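Local coordinates for prephenate dehydrogenase (Aquifex aeolicus, PDB 2G5C), which probably catalyses the NAD-dependent oxidative decarboxylation of prephenate to 3-(4-hydroxyphenyl)pyruvate, a step in tyrosine biosynthesis, at residues 28-34 with 48-54; 1-7 with 61-67; 8-12 with 122-128. One frame throughout, in Å; residues are numbered along the deposited sequence.

Contact 1: residues 28-34 with 48-54. With NAD (nicotinamide-adenine-dinucleotide), chain E.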
loop_
_atom_site.group_PDB
_atom_site.type_symbol
_atom_site.label_atom_id
_atom_site.label_comp_id
_atom_site.label_asym_id
_atom_site.label_seq_id
_atom_site.Cartn_x
_atom_site.Cartn_y
_atom_site.Cartn_z
ATOM N N LYS A 28 -13.097 -4.575 38.878
ATOM C CA LYS A 28 -13.958 -5.447 38.085
ATOM C C LYS A 28 -14.108 -4.965 36.651
ATOM O O LYS A 28 -14.224 -3.766 36.394
ATOM C CB LYS A 28 -15.345 -5.557 38.727
ATOM C CG LYS A 28 -15.428 -6.565 39.867
ATOM C CD LYS A 28 -15.351 -7.988 39.333
ATOM C CE LYS A 28 -15.222 -9.007 40.454
ATOM N NZ LYS A 28 -13.959 -8.818 41.223
ATOM N N ILE A 29 -14.096 -5.912 35.718
ATOM C CA ILE A 29 -14.246 -5.600 34.305
ATOM C C ILE A 29 -15.459 -6.355 33.792
ATOM O O ILE A 29 -15.488 -7.582 33.787
ATOM C CB ILE A 29 -13.003 -6.012 33.499
ATOM C CG1 ILE A 29 -11.785 -5.234 34.005
ATOM C CG2 ILE A 29 -13.223 -5.725 32.028
ATOM C CD1 ILE A 29 -10.482 -5.615 33.340
ATOM N N TYR A 30 -16.464 -5.604 33.368
ATOM C CA TYR A 30 -17.703 -6.181 32.875
ATOM C C TYR A 30 -17.841 -5.962 31.380
ATOM O O TYR A 30 -17.126 -5.147 30.790
ATOM C CB TYR A 30 -18.889 -5.534 33.595
ATOM C CG TYR A 30 -18.910 -5.775 35.082
ATOM C CD1 TYR A 30 -19.239 -7.027 35.598
ATOM C CD2 TYR A 30 -18.595 -4.754 35.978
ATOM C CE1 TYR A 30 -19.257 -7.257 36.970
ATOM C CE2 TYR A 30 -18.609 -4.973 37.353
ATOM C CZ TYR A 30 -18.941 -6.227 37.843
ATOM O OH TYR A 30 -18.961 -6.455 39.206
ATOM N N GLY A 31 -18.773 -6.685 30.772
ATOM C CA GLY A 31 -18.980 -6.545 29.349
ATOM C C GLY A 31 -20.432 -6.605 28.927
ATOM O O GLY A 31 -21.257 -7.257 29.567
ATOM N N TYR A 32 -20.739 -5.888 27.852
ATOM C CA TYR A 32 -22.074 -5.858 27.272
ATOM C C TYR A 32 -21.884 -6.045 25.779
ATOM O O TYR A 32 -21.117 -5.319 25.145
ATOM C CB TYR A 32 -22.778 -4.523 27.521
ATOM C CG TYR A 32 -23.993 -4.338 26.634
ATOM C CD1 TYR A 32 -25.065 -5.229 26.691
ATOM C CD2 TYR A 32 -24.043 -3.312 25.691
ATOM C CE1 TYR A 32 -26.153 -5.107 25.825
ATOM C CE2 TYR A 32 -25.126 -3.182 24.818
ATOM C CZ TYR A 32 -26.173 -4.083 24.890
ATOM O OH TYR A 32 -27.227 -3.978 24.011
ATOM N N ASP A 33 -22.586 -7.022 25.222
ATOM C CA ASP A 33 -22.484 -7.321 23.806
ATOM C C ASP A 33 -23.781 -7.996 23.382
ATOM O O ASP A 33 -24.398 -8.707 24.175
ATOM C CB ASP A 33 -21.300 -8.262 23.572
ATOM C CG ASP A 33 -20.821 -8.254 22.137
ATOM O OD1 ASP A 33 -21.583 -8.678 21.242
ATOM O OD2 ASP A 33 -19.673 -7.815 21.908
ATOM N N ILE A 34 -24.203 -7.765 22.142
ATOM C CA ILE A 34 -25.427 -8.377 21.644
ATOM C C ILE A 34 -25.197 -9.840 21.299
ATOM O O ILE A 34 -26.148 -10.585 21.084
ATOM C CB ILE A 34 -25.943 -7.680 20.370
ATOM C CG1 ILE A 34 -24.836 -7.652 19.311
ATOM C CG2 ILE A 34 -26.452 -6.297 20.709
ATOM C CD1 ILE A 34 -25.303 -7.209 17.941
ATOM N N ILE A 48 -12.999 -10.542 30.692
ATOM C CA ILE A 48 -13.913 -9.818 31.568
ATOM C C ILE A 48 -14.323 -10.749 32.708
ATOM O O ILE A 48 -14.216 -11.972 32.588
ATOM C CB ILE A 48 -15.187 -9.365 30.813
ATOM C CG1 ILE A 48 -15.950 -10.587 30.297
ATOM C CG2 ILE A 48 -14.805 -8.453 29.646
ATOM C CD1 ILE A 48 -17.311 -10.271 29.724
ATOM N N ASP A 49 -14.786 -10.170 33.811
ATOM C CA ASP A 49 -15.208 -10.953 34.966
ATOM C C ASP A 49 -16.595 -11.552 34.736
ATOM O O ASP A 49 -16.871 -12.684 35.129
ATOM C CB ASP A 49 -15.225 -10.069 36.215
ATOM C CG ASP A 49 -13.833 -9.631 36.640
ATOM O OD1 ASP A 49 -13.049 -10.494 37.090
ATOM O OD2 ASP A 49 -13.521 -8.427 36.524
ATOM N N GLU A 50 -17.459 -10.779 34.090
ATOM C CA GLU A 50 -18.821 -11.203 33.800
ATOM C C GLU A 50 -19.392 -10.280 32.737
ATOM O O GLU A 50 -18.925 -9.154 32.564
ATOM C CB GLU A 50 -19.693 -11.125 35.061
ATOM C CG GLU A 50 -21.174 -11.407 34.800
ATOM C CD GLU A 50 -22.061 -11.162 36.012
ATOM O OE1 GLU A 50 -23.294 -11.324 35.878
ATOM O OE2 GLU A 50 -21.536 -10.809 37.092
ATOM N N GLY A 51 -20.403 -10.756 32.024
ATOM C CA GLY A 51 -21.006 -9.939 30.993
ATOM C C GLY A 51 -22.473 -10.253 30.817
ATOM O O GLY A 51 -22.990 -11.197 31.412
ATOM N N THR A 52 -23.150 -9.451 30.006
ATOM C CA THR A 52 -24.566 -9.662 29.747
ATOM C C THR A 52 -24.894 -9.268 28.314
ATOM O O THR A 52 -24.172 -8.486 27.689
ATOM C CB THR A 52 -25.451 -8.841 30.718
ATOM O OG1 THR A 52 -26.835 -9.096 30.440
ATOM C CG2 THR A 52 -25.173 -7.345 30.566
ATOM N N THR A 53 -25.982 -9.822 27.796
ATOM C CA THR A 53 -26.415 -9.532 26.441
ATOM C C THR A 53 -27.612 -8.594 26.520
ATOM O O THR A 53 -28.172 -8.194 25.503
ATOM C CB THR A 53 -26.823 -10.825 25.706
ATOM O OG1 THR A 53 -26.965 -10.559 24.305
ATOM C CG2 THR A 53 -28.140 -11.355 26.254
ATOM N N SER A 54 -27.994 -8.247 27.744
ATOM C CA SER A 54 -29.125 -7.356 27.979
ATOM C C SER A 54 -28.658 -6.014 28.536
ATOM O O SER A 54 -28.185 -5.934 29.671
ATOM C CB SER A 54 -30.107 -8.005 28.956
ATOM O OG SER A 54 -31.135 -7.098 29.304
HETATM P PA NAD E . -15.207 -6.424 16.420
HETATM O O1A NAD E . -14.055 -7.265 16.780
HETATM O O2A NAD E . -16.063 -6.917 15.273
HETATM O O5B NAD E . -16.063 -6.238 17.750
HETATM C C5B NAD E . -17.242 -5.486 17.723
HETATM C C4B NAD E . -18.178 -6.002 18.800
HETATM O O4B NAD E . -19.338 -5.221 18.672
HETATM C C3B NAD E . -18.627 -7.463 18.572
HETATM O O3B NAD E . -18.275 -8.311 19.657
HETATM C C2B NAD E . -20.132 -7.328 18.332
HETATM O O2B NAD E . -20.927 -8.423 18.737
HETATM C C1B NAD E . -20.390 -6.043 19.083
HETATM N N9A NAD E . -21.637 -5.298 18.832
HETATM C C8A NAD E . -22.271 -5.030 17.641
HETATM N N7A NAD E . -23.379 -4.314 17.896
HETATM C C5A NAD E . -23.469 -4.116 19.231
HETATM C C6A NAD E . -24.382 -3.457 20.068
HETATM N N6A NAD E . -25.443 -2.846 19.570
HETATM N N1A NAD E . -24.170 -3.444 21.447
HETATM C C2A NAD E . -23.059 -4.080 22.002
HETATM N N3A NAD E . -22.150 -4.734 21.182
HETATM C C4A NAD E . -22.365 -4.742 19.825
HETATM O O3 NAD E . -14.746 -4.894 16.068
HETATM P PN NAD E . -13.421 -4.160 16.605
HETATM O O1N NAD E . -13.146 -4.635 17.974
HETATM O O2N NAD E . -12.344 -4.379 15.602
HETATM O O5D NAD E . -13.717 -2.573 16.616
HETATM C C5D NAD E . -14.700 -2.011 17.464
HETATM C C4D NAD E . -14.730 -0.467 17.400
HETATM O O4D NAD E . -13.408 0.045 17.452
HETATM C C3D NAD E . -15.391 0.201 16.186
HETATM O O3D NAD E . -16.303 1.197 16.656
HETATM C C2D NAD E . -14.261 0.821 15.380
HETATM O O2D NAD E . -14.637 2.033 14.732
HETATM C C1D NAD E . -13.161 0.985 16.427
HETATM N N1N NAD E . -11.752 0.802 15.958
HETATM C C2N NAD E . -11.430 -0.369 15.275
HETATM C C3N NAD E . -10.120 -0.574 14.821
HETATM C C7N NAD E . -9.790 -1.842 14.090
HETATM O O7N NAD E . -8.502 -2.010 13.660
HETATM N N7N NAD E . -10.672 -2.794 13.843
HETATM C C4N NAD E . -9.140 0.427 15.069
HETATM C C5N NAD E . -9.479 1.612 15.763
HETATM C C6N NAD E . -10.801 1.787 16.205
#

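Contact 2: residues 1-7 with 61-67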
loop_
_atom_site.group_PDB
_atom_site.type_symbol
_atom_site.label_atom_id
_atom_site.label_comp_id
_atom_site.label_asym_id
_atom_site.label_seq_id
_atom_site.Cartn_x
_atom_site.Cartn_y
_atom_site.Cartn_z
HETATM N N MSE A 1 -13.668 5.101 39.457
HETATM C CA MSE A 1 -13.208 3.947 38.630
HETATM C C MSE A 1 -12.952 2.697 39.465
HETATM O O MSE A 1 -12.178 2.728 40.419
HETATM C CB MSE A 1 -11.930 4.317 37.871
HETATM C CG MSE A 1 -11.193 3.123 37.284
HETATM SE SE MSE A 1 -9.596 3.606 36.300
HETATM C CE MSE A 1 -10.244 3.212 34.517
ATOM N N GLN A 2 -13.608 1.604 39.090
ATOM C CA GLN A 2 -13.463 0.318 39.766
ATOM C C GLN A 2 -14.393 -0.694 39.106
ATOM O O GLN A 2 -14.149 -1.899 39.143
ATOM C CB GLN A 2 -13.787 0.443 41.254
ATOM C CG GLN A 2 -12.705 -0.140 42.155
ATOM C CD GLN A 2 -11.337 0.475 41.895
ATOM O OE1 GLN A 2 -10.728 0.253 40.847
ATOM N NE2 GLN A 2 -10.852 1.262 42.848
ATOM N N ASN A 3 -15.467 -0.190 38.512
ATOM C CA ASN A 3 -16.420 -1.027 37.792
ATOM C C ASN A 3 -16.314 -0.635 36.324
ATOM O O ASN A 3 -17.017 0.262 35.854
ATOM C CB ASN A 3 -17.846 -0.789 38.285
ATOM C CG ASN A 3 -18.091 -1.379 39.656
ATOM O OD1 ASN A 3 -17.860 -2.567 39.878
ATOM N ND2 ASN A 3 -18.565 -0.552 40.584
ATOM N N VAL A 4 -15.415 -1.299 35.609
ATOM C CA VAL A 4 -15.201 -1.013 34.196
ATOM C C VAL A 4 -16.164 -1.797 33.316
ATOM O O VAL A 4 -16.303 -3.010 33.464
ATOM C CB VAL A 4 -13.759 -1.365 33.769
ATOM C CG1 VAL A 4 -13.589 -1.151 32.266
ATOM C CG2 VAL A 4 -12.764 -0.523 34.551
ATOM N N LEU A 5 -16.824 -1.098 32.398
ATOM C CA LEU A 5 -17.756 -1.742 31.483
ATOM C C LEU A 5 -17.266 -1.650 30.045
ATOM O O LEU A 5 -17.090 -0.557 29.508
ATOM C CB LEU A 5 -19.141 -1.099 31.564
ATOM C CG LEU A 5 -20.124 -1.667 30.533
ATOM C CD1 LEU A 5 -20.412 -3.126 30.851
ATOM C CD2 LEU A 5 -21.410 -0.855 30.530
ATOM N N ILE A 6 -17.051 -2.805 29.431
ATOM C CA ILE A 6 -16.618 -2.858 28.044
ATOM C C ILE A 6 -17.874 -3.053 27.201
ATOM O O ILE A 6 -18.532 -4.088 27.305
ATOM C CB ILE A 6 -15.682 -4.062 27.780
ATOM C CG1 ILE A 6 -14.407 -3.945 28.623
ATOM C CG2 ILE A 6 -15.372 -4.154 26.285
ATOM C CD1 ILE A 6 -13.535 -2.748 28.303
ATOM N N VAL A 7 -18.226 -2.057 26.395
ATOM C CA VAL A 7 -19.395 -2.172 25.523
ATOM C C VAL A 7 -18.879 -2.598 24.157
ATOM O O VAL A 7 -18.183 -1.838 23.479
ATOM C CB VAL A 7 -20.157 -0.837 25.394
ATOM C CG1 VAL A 7 -21.159 -0.923 24.253
ATOM C CG2 VAL A 7 -20.890 -0.526 26.707
ATOM N N PHE A 61 -24.151 -4.026 37.299
ATOM C CA PHE A 61 -22.703 -3.846 37.313
ATOM C C PHE A 61 -22.348 -2.453 37.821
ATOM O O PHE A 61 -21.198 -2.195 38.181
ATOM C CB PHE A 61 -22.126 -3.998 35.899
ATOM C CG PHE A 61 -22.459 -5.302 35.225
ATOM C CD1 PHE A 61 -22.284 -5.441 33.848
ATOM C CD2 PHE A 61 -22.921 -6.393 35.953
ATOM C CE1 PHE A 61 -22.560 -6.644 33.204
ATOM C CE2 PHE A 61 -23.201 -7.605 35.317
ATOM C CZ PHE A 61 -23.019 -7.728 33.937
ATOM N N SER A 62 -23.338 -1.561 37.834
ATOM C CA SER A 62 -23.145 -0.177 38.269
ATOM C C SER A 62 -21.774 0.330 37.829
ATOM O O SER A 62 -20.938 0.696 38.650
ATOM C CB SER A 62 -23.280 -0.068 39.789
ATOM O OG SER A 62 -22.270 -0.813 40.444
ATOM N N PRO A 63 -21.527 0.359 36.513
ATOM C CA PRO A 63 -20.240 0.825 35.989
ATOM C C PRO A 63 -20.018 2.323 36.133
ATOM O O PRO A 63 -20.943 3.116 35.963
ATOM C CB PRO A 63 -20.289 0.384 34.531
ATOM C CG PRO A 63 -21.744 0.520 34.200
ATOM C CD PRO A 63 -22.429 -0.054 35.420
ATOM N N ASP A 64 -18.787 2.705 36.462
ATOM C CA ASP A 64 -18.451 4.116 36.603
ATOM C C ASP A 64 -17.460 4.549 35.522
ATOM O O ASP A 64 -17.103 5.723 35.419
ATOM C CB ASP A 64 -17.893 4.399 38.000
ATOM C CG ASP A 64 -16.836 3.405 38.427
ATOM O OD1 ASP A 64 -16.426 3.463 39.607
ATOM O OD2 ASP A 64 -16.415 2.572 37.598
ATOM N N PHE A 65 -17.029 3.585 34.713
ATOM C CA PHE A 65 -16.096 3.843 33.620
ATOM C C PHE A 65 -16.541 2.973 32.444
ATOM O O PHE A 65 -16.494 1.753 32.524
ATOM C CB PHE A 65 -14.671 3.470 34.035
ATOM C CG PHE A 65 -13.618 3.968 33.090
ATOM C CD1 PHE A 65 -13.149 5.274 33.179
ATOM C CD2 PHE A 65 -13.119 3.142 32.087
ATOM C CE1 PHE A 65 -12.196 5.753 32.281
ATOM C CE2 PHE A 65 -12.167 3.611 31.181
ATOM C CZ PHE A 65 -11.705 4.918 31.278
ATOM N N VAL A 66 -16.975 3.601 31.360
ATOM C CA VAL A 66 -17.450 2.861 30.201
ATOM C C VAL A 66 -16.638 3.120 28.931
ATOM O O VAL A 66 -16.354 4.265 28.586
ATOM C CB VAL A 66 -18.934 3.192 29.931
ATOM C CG1 VAL A 66 -19.461 2.358 28.775
ATOM C CG2 VAL A 66 -19.754 2.934 31.193
HETATM N N MSE A 67 -16.271 2.043 28.241
HETATM C CA MSE A 67 -15.501 2.147 27.001
HETATM C C MSE A 67 -16.304 1.594 25.831
HETATM O O MSE A 67 -16.408 0.382 25.658
HETATM C CB MSE A 67 -14.181 1.377 27.120
HETATM C CG MSE A 67 -13.335 1.367 25.835
HETATM SE SE MSE A 67 -12.621 3.107 25.374
HETATM C CE MSE A 67 -11.252 3.207 26.730
#

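Contact 3: residues 8-12 with 122-128. With NAD (nicotinamide-adenine-dinucleotide), chain E.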
loop_
_atom_site.group_PDB
_atom_site.type_symbol
_atom_site.label_atom_id
_atom_site.label_comp_id
_atom_site.label_asym_id
_atom_site.label_seq_id
_atom_site.Cartn_x
_atom_site.Cartn_y
_atom_site.Cartn_z
ATOM N N GLY A 8 -19.230 -3.816 23.756
ATOM C CA GLY A 8 -18.752 -4.349 22.495
ATOM C C GLY A 8 -17.473 -5.100 22.827
ATOM O O GLY A 8 -16.377 -4.533 22.791
ATOM N N VAL A 9 -17.611 -6.375 23.171
ATOM C CA VAL A 9 -16.459 -7.188 23.537
ATOM C C VAL A 9 -15.872 -7.900 22.321
ATOM O O VAL A 9 -16.094 -9.093 22.116
ATOM C CB VAL A 9 -16.835 -8.244 24.612
ATOM C CG1 VAL A 9 -15.577 -8.896 25.164
ATOM C CG2 VAL A 9 -17.630 -7.592 25.733
ATOM N N GLY A 10 -15.129 -7.149 21.516
ATOM C CA GLY A 10 -14.510 -7.716 20.336
ATOM C C GLY A 10 -13.006 -7.570 20.417
ATOM O O GLY A 10 -12.425 -7.624 21.505
ATOM N N PHE A 11 -12.369 -7.381 19.266
ATOM C CA PHE A 11 -10.925 -7.223 19.216
ATOM C C PHE A 11 -10.460 -6.020 20.038
ATOM O O PHE A 11 -9.564 -6.135 20.872
ATOM C CB PHE A 11 -10.467 -7.060 17.760
ATOM C CG PHE A 11 -9.021 -6.695 17.625
ATOM C CD1 PHE A 11 -8.027 -7.582 18.019
ATOM C CD2 PHE A 11 -8.650 -5.455 17.120
ATOM C CE1 PHE A 11 -6.681 -7.238 17.915
ATOM C CE2 PHE A 11 -7.308 -5.100 17.012
ATOM C CZ PHE A 11 -6.321 -5.995 17.410
HETATM N N MSE A 12 -11.069 -4.865 19.797
HETATM C CA MSE A 12 -10.694 -3.651 20.509
HETATM C C MSE A 12 -11.175 -3.661 21.960
HETATM O O MSE A 12 -10.396 -3.398 22.880
HETATM C CB MSE A 12 -11.241 -2.422 19.774
HETATM C CG MSE A 12 -10.754 -2.291 18.329
HETATM SE SE MSE A 12 -8.838 -2.021 18.150
HETATM C CE MSE A 12 -8.748 -0.190 18.768
ATOM N N GLY A 122 -4.479 -1.460 16.287
ATOM C CA GLY A 122 -5.374 -2.501 15.813
ATOM C C GLY A 122 -5.093 -2.897 14.378
ATOM O O GLY A 122 -5.257 -2.092 13.461
ATOM N N THR A 123 -4.671 -4.140 14.180
ATOM C CA THR A 123 -4.358 -4.635 12.844
ATOM C C THR A 123 -5.613 -5.030 12.071
ATOM O O THR A 123 -5.598 -5.980 11.285
ATOM C CB THR A 123 -3.411 -5.850 12.911
ATOM O OG1 THR A 123 -4.009 -6.880 13.706
ATOM C CG2 THR A 123 -2.076 -5.452 13.526
ATOM N N GLU A 124 -6.695 -4.292 12.299
ATOM C CA GLU A 124 -7.969 -4.536 11.626
ATOM C C GLU A 124 -8.626 -5.872 11.975
ATOM O O GLU A 124 -9.768 -6.119 11.588
ATOM C CB GLU A 124 -7.794 -4.450 10.103
ATOM C CG GLU A 124 -7.375 -3.076 9.577
ATOM C CD GLU A 124 -5.923 -2.739 9.878
ATOM O OE1 GLU A 124 -5.031 -3.489 9.424
ATOM O OE2 GLU A 124 -5.673 -1.724 10.564
ATOM N N LYS A 125 -7.915 -6.728 12.706
ATOM C CA LYS A 125 -8.456 -8.033 13.082
ATOM C C LYS A 125 -9.844 -7.907 13.704
ATOM O O LYS A 125 -10.201 -6.857 14.236
ATOM C CB LYS A 125 -7.518 -8.743 14.063
ATOM C CG LYS A 125 -6.135 -9.031 13.504
ATOM C CD LYS A 125 -5.362 -10.004 14.389
ATOM C CE LYS A 125 -5.140 -9.453 15.792
ATOM N NZ LYS A 125 -4.293 -8.230 15.798
ATOM N N SER A 126 -10.623 -8.981 13.631
ATOM C CA SER A 126 -11.972 -8.974 14.183
ATOM C C SER A 126 -12.221 -10.181 15.079
ATOM O O SER A 126 -11.903 -11.314 14.717
ATOM C CB SER A 126 -13.001 -8.954 13.051
ATOM O OG SER A 126 -14.316 -8.838 13.564
ATOM N N GLY A 127 -12.798 -9.929 16.251
ATOM C CA GLY A 127 -13.078 -11.003 17.186
ATOM C C GLY A 127 -12.275 -10.859 18.464
ATOM O O GLY A 127 -11.068 -10.617 18.427
ATOM N N VAL A 128 -12.947 -11.011 19.600
ATOM C CA VAL A 128 -12.298 -10.894 20.900
ATOM C C VAL A 128 -11.200 -11.944 21.046
ATOM O O VAL A 128 -10.322 -11.829 21.900
ATOM C CB VAL A 128 -13.326 -11.060 22.047
ATOM C CG1 VAL A 128 -14.000 -12.415 21.945
ATOM C CG2 VAL A 128 -12.643 -10.898 23.394
HETATM P PA NAD E . -15.207 -6.424 16.420
HETATM O O1A NAD E . -14.055 -7.265 16.780
HETATM O O2A NAD E . -16.063 -6.917 15.273
HETATM O O5B NAD E . -16.063 -6.238 17.750
HETATM C C5B NAD E . -17.242 -5.486 17.723
HETATM C C4B NAD E . -18.178 -6.002 18.800
HETATM O O4B NAD E . -19.338 -5.221 18.672
HETATM C C3B NAD E . -18.627 -7.463 18.572
HETATM O O3B NAD E . -18.275 -8.311 19.657
HETATM C C2B NAD E . -20.132 -7.328 18.332
HETATM O O2B NAD E . -20.927 -8.423 18.737
HETATM C C1B NAD E . -20.390 -6.043 19.083
HETATM N N9A NAD E . -21.637 -5.298 18.832
HETATM C C8A NAD E . -22.271 -5.030 17.641
HETATM N N7A NAD E . -23.379 -4.314 17.896
HETATM C C5A NAD E . -23.469 -4.116 19.231
HETATM C C6A NAD E . -24.382 -3.457 20.068
HETATM N N6A NAD E . -25.443 -2.846 19.570
HETATM N N1A NAD E . -24.170 -3.444 21.447
HETATM C C2A NAD E . -23.059 -4.080 22.002
HETATM N N3A NAD E . -22.150 -4.734 21.182
HETATM C C4A NAD E . -22.365 -4.742 19.825
HETATM O O3 NAD E . -14.746 -4.894 16.068
HETATM P PN NAD E . -13.421 -4.160 16.605
HETATM O O1N NAD E . -13.146 -4.635 17.974
HETATM O O2N NAD E . -12.344 -4.379 15.602
HETATM O O5D NAD E . -13.717 -2.573 16.616
HETATM C C5D NAD E . -14.700 -2.011 17.464
HETATM C C4D NAD E . -14.730 -0.467 17.400
HETATM O O4D NAD E . -13.408 0.045 17.452
HETATM C C3D NAD E . -15.391 0.201 16.186
HETATM O O3D NAD E . -16.303 1.197 16.656
HETATM C C2D NAD E . -14.261 0.821 15.380
HETATM O O2D NAD E . -14.637 2.033 14.732
HETATM C C1D NAD E . -13.161 0.985 16.427
HETATM N N1N NAD E . -11.752 0.802 15.958
HETATM C C2N NAD E . -11.430 -0.369 15.275
HETATM C C3N NAD E . -10.120 -0.574 14.821
HETATM C C7N NAD E . -9.790 -1.842 14.090
HETATM O O7N NAD E . -8.502 -2.010 13.660
HETATM N N7N NAD E . -10.672 -2.794 13.843
HETATM C C4N NAD E . -9.140 0.427 15.069
HETATM C C5N NAD E . -9.479 1.612 15.763
HETATM C C6N NAD E . -10.801 1.787 16.205
#

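Contact 1: residues 28-34 with 48-54
The side chains of Lys28 and Asp49 cross at about a right angle, Lys28 CD 3.4 Å from Asp49 OD2. The ammonium NZ stays 4.6 Å from Asp49 OD1, beyond a salt bridge, so any attraction is probably modest; a long, flexible chain suits this exposed end. At Ile29 two bonds join the segments. Its N donates almost straight to Asp49 OD2 (2.7 Å), while its O accepts from Asp49 N (2.7 Å). CG of the aspartate lies beside its own backbone N, chi1 -68°, which lays the carboxylate across to the N-H of Ile29; Arg21 forms a salt bridge with the same OD2. The CG2 methyls of Ile29 and Ile48 meet, and Ile48 also packs on helix 36-44. Tyr30 points to the same sheet face as Glu50, whose O sits at the tyrosine ring edge. Gly31 gives its N-H to Glu50 O and receives Thr52 N at its own O (2.9 Å). A side chain here would run into Ile48 CD1, hence the glycine. Tyr32 has Thr53 O at its ring edge and brings CE2 to within 3.5 Å of adenine N1A of NAD. Asp33 N bonds to Thr52 O and its carbonyl accepts from Thr53 OG1, while its carboxylate takes both ribose hydroxyls: O2B donates to OD1 (2.6 Å) and O3B to OD2 (2.7 Å). Backbone N-H groups of Asn35 and Val9 also bond to OD1 and OD2, fixing the carboxylate's rotation. Ile34 lays its aliphatic carbons against the adenine. Parallel strands 28-32 and 50-52, joined through helix 36-44, form a beta-alpha-beta unit, and an acidic residue just after strand 28-32, the fold's second strand, that binds the ribose diol is the hallmark of an NAD-binding Rossmann fold.

Contact 2: residues 1-7 with 61-67
The Phe65 ring carries the CE methyl of Met1 over the centre of one face, 3.6 Å from the centroid, while Val4 CG1 lies at its edge. Met1 is modelled as selenomethionine and is poorly ordered; its SE stands farther above the same face, a Met-aromatic contact. The Phe61 ring has Leu5 CD1 at its edge, 4.2 Å from Phe61 CD1, and stacks with Tyr30. Asp64 gathers N atoms at the start of the chain. Its CG sits between the backbone N and carbonyl carbon, chi1 47°, which brings the carboxylate alongside residues 1-3. OD1 forms a salt bridge, weak as a hydrogen bond, with the terminal N of Met1 (3.2 Å). OD2 accepts from Asn3 N on its syn side, 3.1 Å away and 26° out of the carboxylate plane, and more weakly from Gln2 N; a carboxylate suits these gathered donors. The backbone ladder then begins with Asp64 N to Asn3 O. Leu5 bonds through both its N and its O, N to Phe65 O (2.9 Å) and O from Met67 N (3.0 Å), both nearly straight. Val7 N reaches Met67 O from above the carbonyl plane. Leu5 CB packs against Pro63 CB at 3.5 Å, and Val66 lies beside Leu5 and is crossed by Val7, both branched residues suited to a buried strand. Strand 3-7 lies between strands 28-32 and 65-68 in the parallel part of the sheet. On the face with Ile6, Phe65 and Met67, Phe16 of helix 11-22 covers all three side chains, and helix 151-163 adds Val160 and Trp161.

Contact 3: residues 8-12 with 122-128
O1A of the NAD pyrophosphate is gripped by one backbone N-H from each segment: Phe11 N at 3.0 Å, almost straight at 176°, and Gly127 N at 3.0 Å. Residues 8-12 fit the glycine-rich loop of a Rossmann fold, with Gly10 as N-cap of helix 11-22, whose first turn probably favours the phosphate charge. Met12 N takes the second phosphate through O1N (2.8 Å), and the selenium of Met12, modelled as selenomethionine, lies against the nicotinamide. Gly10 suits its place because a CB would collide with NAD O5B. The Phe11 ring, with CG anti to the backbone N (chi1 172°), swings out to the 122-128 loop. Lys125 CB stands over one face, 4.2 Å from the centroid, and Gly122 CA meets the edge, 3.5 Å from CE2. Glycine fits at 122, since a CB would strike Met12 SE and press on the ring. Replacing Phe11 with a serine would probably open a gap below Lys125 CB and beside Gly122 CA, leaving the loop freer to shift and Gly127 N less securely placed on the phosphate. At the other end of the contact, Val9 and Val128 lie side by side, CG1 of the former 4.0 Å from CG2 of the latter.

Contacts 1 and 2 are neighbouring strand pairs in the parallel part of a mixed sheet: strand 28-32 bonds to strand 3-7 through Tyr30, whose N and O meet Val4 and Ile6. Contact 2 is the more buried, its strands inside the sheet, whereas contact 1 includes outermost strand 50-52 and has several exposed residues. Contact 3, partly buried, follows from strand 3-7 but joins the glycine-rich turn and helix 11-22 to a loop, with no hydrogen bond between its segments; van der Waals packing and the shared cofactor join them. Contacts 1 and 3 meet where Tyr32 O bonds to Gly8 N. Both hold NAD, the former with a carboxylate on ribose hydroxyls, the latter with peptide N-H groups on phosphates.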